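Local atomic coordinates of putative short-chain oxidoreductase (PDB entry 2YUT), a protein that binds NADP in a Rossmann-type nucleotide-binding fold and is probably an oxidoreductase of the short-chain dehydrogenase/reductase family. Residues A17-S28 and L38-A49. Residues are numbered along the deposited sequence; the frame is centred on the assembly and turned at random.
Sequences ARALKGHDLLLS and LAREVGARALPA
Leu27 CD1 packs against helix 32-42, lying 3.6 Å from Ala39 CA and 3.9 Å from Val42 CG2, with Leu38 beside it. With CG opposite the carbonyl carbon (chi1 -52°), the leucine also brings CG against Ala44 CB. Leu25 packs on the same methyl, and Val42 reaches on to Lys21, CB to CB. Strands 24-28 and 45-46 run parallel: Leu27 N donates to Arg45 O at 2.8 Å, while Leu25 O and Leu27 O take the amides of Arg45 and Leu47. Further along, Ser28 OG gives a 2.7 Å hydrogen bond to Leu47 O. Between helices 11-19 and 32-42, Arg18 grips Glu41 side-on, NE to OE2 (2.9 Å) and NH2 to OE1, the two planes 37° apart, with Leu38 CD1 over one guanidinium face. On the sheet face opposite Leu27, Arg45 lays its guanidinium against Leu26, and its NH2 forms a 3.1 Å salt bridge to Asp24 OD2, guanidinium and carboxylate nearly coplanar; one water joins OD2, Leu25 O and Arg45 NE. An asparagine in place of Asp24 would probably deprive Arg45, and Arg2, which the aspartate's other oxygen holds in a second salt bridge, of this countercharge. Helix 11-19 thus packs through Arg18 against the beta-alpha-beta unit 24-28, 32-42, 45-46 of the Rossmann fold; strand 2-6 flanks 24-28, 45-46 is outermost within this chain, helix 54-64 meets Leu26 and Leu47, and Ala49 touches NADP.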
# COMPACT_ATOMS: atom_id res chain seq x y z
N ALA A 17 -12.97 -19.20 13.89
CA ALA A 17 -12.60 -20.56 14.25
C ALA A 17 -13.74 -21.29 14.96
O ALA A 17 -14.05 -22.44 14.63
CB ALA A 17 -11.35 -20.56 15.13
N ARG A 18 -14.36 -20.63 15.93
CA ARG A 18 -15.47 -21.24 16.67
C ARG A 18 -16.70 -21.39 15.79
O ARG A 18 -17.45 -22.34 15.94
CB ARG A 18 -15.80 -20.41 17.91
CG ARG A 18 -14.67 -20.41 18.93
CD ARG A 18 -15.03 -19.70 20.22
NE ARG A 18 -13.99 -19.89 21.22
CZ ARG A 18 -12.95 -19.08 21.39
NH1 ARG A 18 -12.80 -18.00 20.63
NH2 ARG A 18 -12.04 -19.37 22.31
N ALA A 19 -16.90 -20.45 14.86
CA ALA A 19 -18.05 -20.50 13.96
C ALA A 19 -17.91 -21.59 12.90
O ALA A 19 -18.91 -22.04 12.34
CB ALA A 19 -18.25 -19.15 13.28
N LEU A 20 -16.68 -22.02 12.63
CA LEU A 20 -16.44 -23.02 11.60
C LEU A 20 -15.88 -24.34 12.12
O LEU A 20 -15.42 -25.18 11.34
CB LEU A 20 -15.48 -22.44 10.56
CG LEU A 20 -15.99 -21.21 9.79
CD1 LEU A 20 -14.83 -20.44 9.16
CD2 LEU A 20 -16.97 -21.67 8.71
N LYS A 21 -15.93 -24.55 13.43
CA LYS A 21 -15.38 -25.77 14.02
C LYS A 21 -15.89 -27.11 13.47
O LYS A 21 -15.23 -28.13 13.62
CB LYS A 21 -15.55 -25.74 15.55
CG LYS A 21 -16.98 -25.68 16.04
CD LYS A 21 -17.04 -25.98 17.53
CE LYS A 21 -16.43 -27.34 17.85
NZ LYS A 21 -16.53 -27.72 19.29
N GLY A 22 -17.04 -27.12 12.81
CA GLY A 22 -17.52 -28.37 12.26
C GLY A 22 -16.77 -28.83 11.01
O GLY A 22 -17.00 -29.93 10.51
N HIS A 23 -15.86 -28.00 10.50
CA HIS A 23 -15.12 -28.31 9.28
C HIS A 23 -13.73 -28.90 9.51
O HIS A 23 -13.33 -29.14 10.65
CB HIS A 23 -14.98 -27.03 8.44
CG HIS A 23 -16.29 -26.50 7.94
ND1 HIS A 23 -16.89 -26.98 6.80
CD2 HIS A 23 -17.14 -25.58 8.46
CE1 HIS A 23 -18.06 -26.38 6.64
NE2 HIS A 23 -18.23 -25.53 7.64
N ASP A 24 -13.01 -29.16 8.42
CA ASP A 24 -11.64 -29.67 8.48
C ASP A 24 -10.87 -28.37 8.62
O ASP A 24 -10.47 -27.74 7.64
CB ASP A 24 -11.26 -30.37 7.17
CG ASP A 24 -9.79 -30.74 7.10
OD1 ASP A 24 -9.33 -31.15 6.02
OD2 ASP A 24 -9.08 -30.64 8.13
N LEU A 25 -10.69 -27.96 9.87
CA LEU A 25 -10.08 -26.68 10.20
C LEU A 25 -8.58 -26.64 10.54
O LEU A 25 -8.08 -27.46 11.32
CB LEU A 25 -10.88 -26.07 11.35
CG LEU A 25 -10.86 -24.59 11.69
CD1 LEU A 25 -11.29 -23.77 10.47
CD2 LEU A 25 -11.81 -24.34 12.86
N LEU A 26 -7.88 -25.68 9.94
CA LEU A 26 -6.46 -25.48 10.21
C LEU A 26 -6.35 -24.05 10.73
O LEU A 26 -6.88 -23.12 10.12
CB LEU A 26 -5.61 -25.65 8.95
CG LEU A 26 -5.58 -27.06 8.36
CD1 LEU A 26 -6.77 -27.23 7.42
CD2 LEU A 26 -4.29 -27.28 7.61
N LEU A 27 -5.68 -23.88 11.87
CA LEU A 27 -5.52 -22.57 12.48
C LEU A 27 -4.05 -22.16 12.56
O LEU A 27 -3.20 -22.97 12.92
CB LEU A 27 -6.13 -22.58 13.89
CG LEU A 27 -7.57 -23.09 14.04
CD1 LEU A 27 -8.00 -23.02 15.50
CD2 LEU A 27 -8.52 -22.25 13.19
N SER A 28 -3.77 -20.91 12.21
CA SER A 28 -2.40 -20.40 12.27
C SER A 28 -2.34 -19.03 12.96
O SER A 28 -3.27 -18.22 12.85
CB SER A 28 -1.80 -20.31 10.87
OG SER A 28 -0.42 -20.02 10.94
N LEU A 38 -6.78 -23.10 21.39
CA LEU A 38 -7.97 -22.83 20.59
C LEU A 38 -8.18 -24.00 19.63
O LEU A 38 -9.29 -24.51 19.48
CB LEU A 38 -7.80 -21.53 19.79
CG LEU A 38 -8.93 -21.21 18.80
CD1 LEU A 38 -10.25 -21.05 19.54
CD2 LEU A 38 -8.61 -19.93 18.03
N ALA A 39 -7.10 -24.41 18.97
CA ALA A 39 -7.18 -25.52 18.02
C ALA A 39 -7.74 -26.76 18.71
O ALA A 39 -8.60 -27.45 18.17
CB ALA A 39 -5.80 -25.81 17.44
N ARG A 40 -7.26 -27.04 19.92
CA ARG A 40 -7.72 -28.20 20.68
C ARG A 40 -9.20 -28.05 21.03
O ARG A 40 -9.98 -28.98 20.90
CB ARG A 40 -6.91 -28.34 21.98
CG ARG A 40 -7.34 -29.51 22.85
CD ARG A 40 -6.67 -29.43 24.22
NE ARG A 40 -7.17 -30.46 25.13
CZ ARG A 40 -6.90 -30.50 26.43
NH1 ARG A 40 -7.39 -31.47 27.18
NH2 ARG A 40 -6.15 -29.55 26.98
N GLU A 41 -9.57 -26.85 21.47
CA GLU A 41 -10.95 -26.56 21.83
C GLU A 41 -11.91 -26.80 20.68
O GLU A 41 -13.00 -27.33 20.88
CB GLU A 41 -11.08 -25.10 22.28
CG GLU A 41 -12.50 -24.67 22.61
CD GLU A 41 -12.66 -23.15 22.62
OE1 GLU A 41 -11.78 -22.48 23.20
OE2 GLU A 41 -13.66 -22.64 22.07
N VAL A 42 -11.51 -26.43 19.47
CA VAL A 42 -12.39 -26.61 18.32
C VAL A 42 -12.06 -27.81 17.44
O VAL A 42 -12.64 -27.98 16.37
CB VAL A 42 -12.42 -25.34 17.44
CG1 VAL A 42 -12.91 -24.17 18.27
CG2 VAL A 42 -11.03 -25.05 16.88
N GLY A 43 -11.13 -28.66 17.89
CA GLY A 43 -10.78 -29.83 17.11
C GLY A 43 -10.06 -29.54 15.81
O GLY A 43 -10.20 -30.29 14.84
N ALA A 44 -9.30 -28.45 15.78
CA ALA A 44 -8.56 -28.08 14.58
C ALA A 44 -7.07 -28.42 14.68
O ALA A 44 -6.59 -28.90 15.72
CB ALA A 44 -8.72 -26.59 14.32
N ARG A 45 -6.35 -28.17 13.60
CA ARG A 45 -4.92 -28.41 13.58
C ARG A 45 -4.22 -27.07 13.81
O ARG A 45 -4.59 -26.07 13.19
CB ARG A 45 -4.50 -29.01 12.24
CG ARG A 45 -4.71 -30.50 12.16
CD ARG A 45 -4.29 -31.02 10.82
NE ARG A 45 -5.30 -30.75 9.81
CZ ARG A 45 -5.07 -30.79 8.50
NH1 ARG A 45 -3.85 -31.08 8.06
NH2 ARG A 45 -6.05 -30.56 7.64
N ALA A 46 -3.23 -27.05 14.70
CA ALA A 46 -2.48 -25.83 15.01
C ALA A 46 -1.14 -25.81 14.27
O ALA A 46 -0.31 -26.69 14.46
CB ALA A 46 -2.24 -25.72 16.51
N LEU A 47 -0.95 -24.78 13.45
CA LEU A 47 0.28 -24.63 12.68
C LEU A 47 0.76 -23.18 12.84
O LEU A 47 0.47 -22.33 12.00
CB LEU A 47 0.02 -24.94 11.20
CG LEU A 47 -0.29 -26.40 10.83
CD1 LEU A 47 -0.72 -26.49 9.37
CD2 LEU A 47 0.94 -27.26 11.08
N PRO A 48 1.50 -22.89 13.92
CA PRO A 48 2.02 -21.54 14.18
C PRO A 48 3.03 -21.07 13.14
O PRO A 48 3.77 -21.87 12.58
CB PRO A 48 2.62 -21.67 15.57
CG PRO A 48 3.11 -23.09 15.59
CD PRO A 48 1.96 -23.84 14.95
N ALA A 49 3.06 -19.76 12.90
CA ALA A 49 4.00 -19.20 11.93
C ALA A 49 4.00 -17.67 11.89
O ALA A 49 3.05 -17.02 12.33
CB ALA A 49 3.71 -19.75 10.55
O HOH W 1 -12.68 -28.17 13.91
O HOH W 2 -11.15 -29.77 12.07
O HOH W 3 -7.95 -30.16 10.51
O HOH W 4 0.40 -17.47 11.28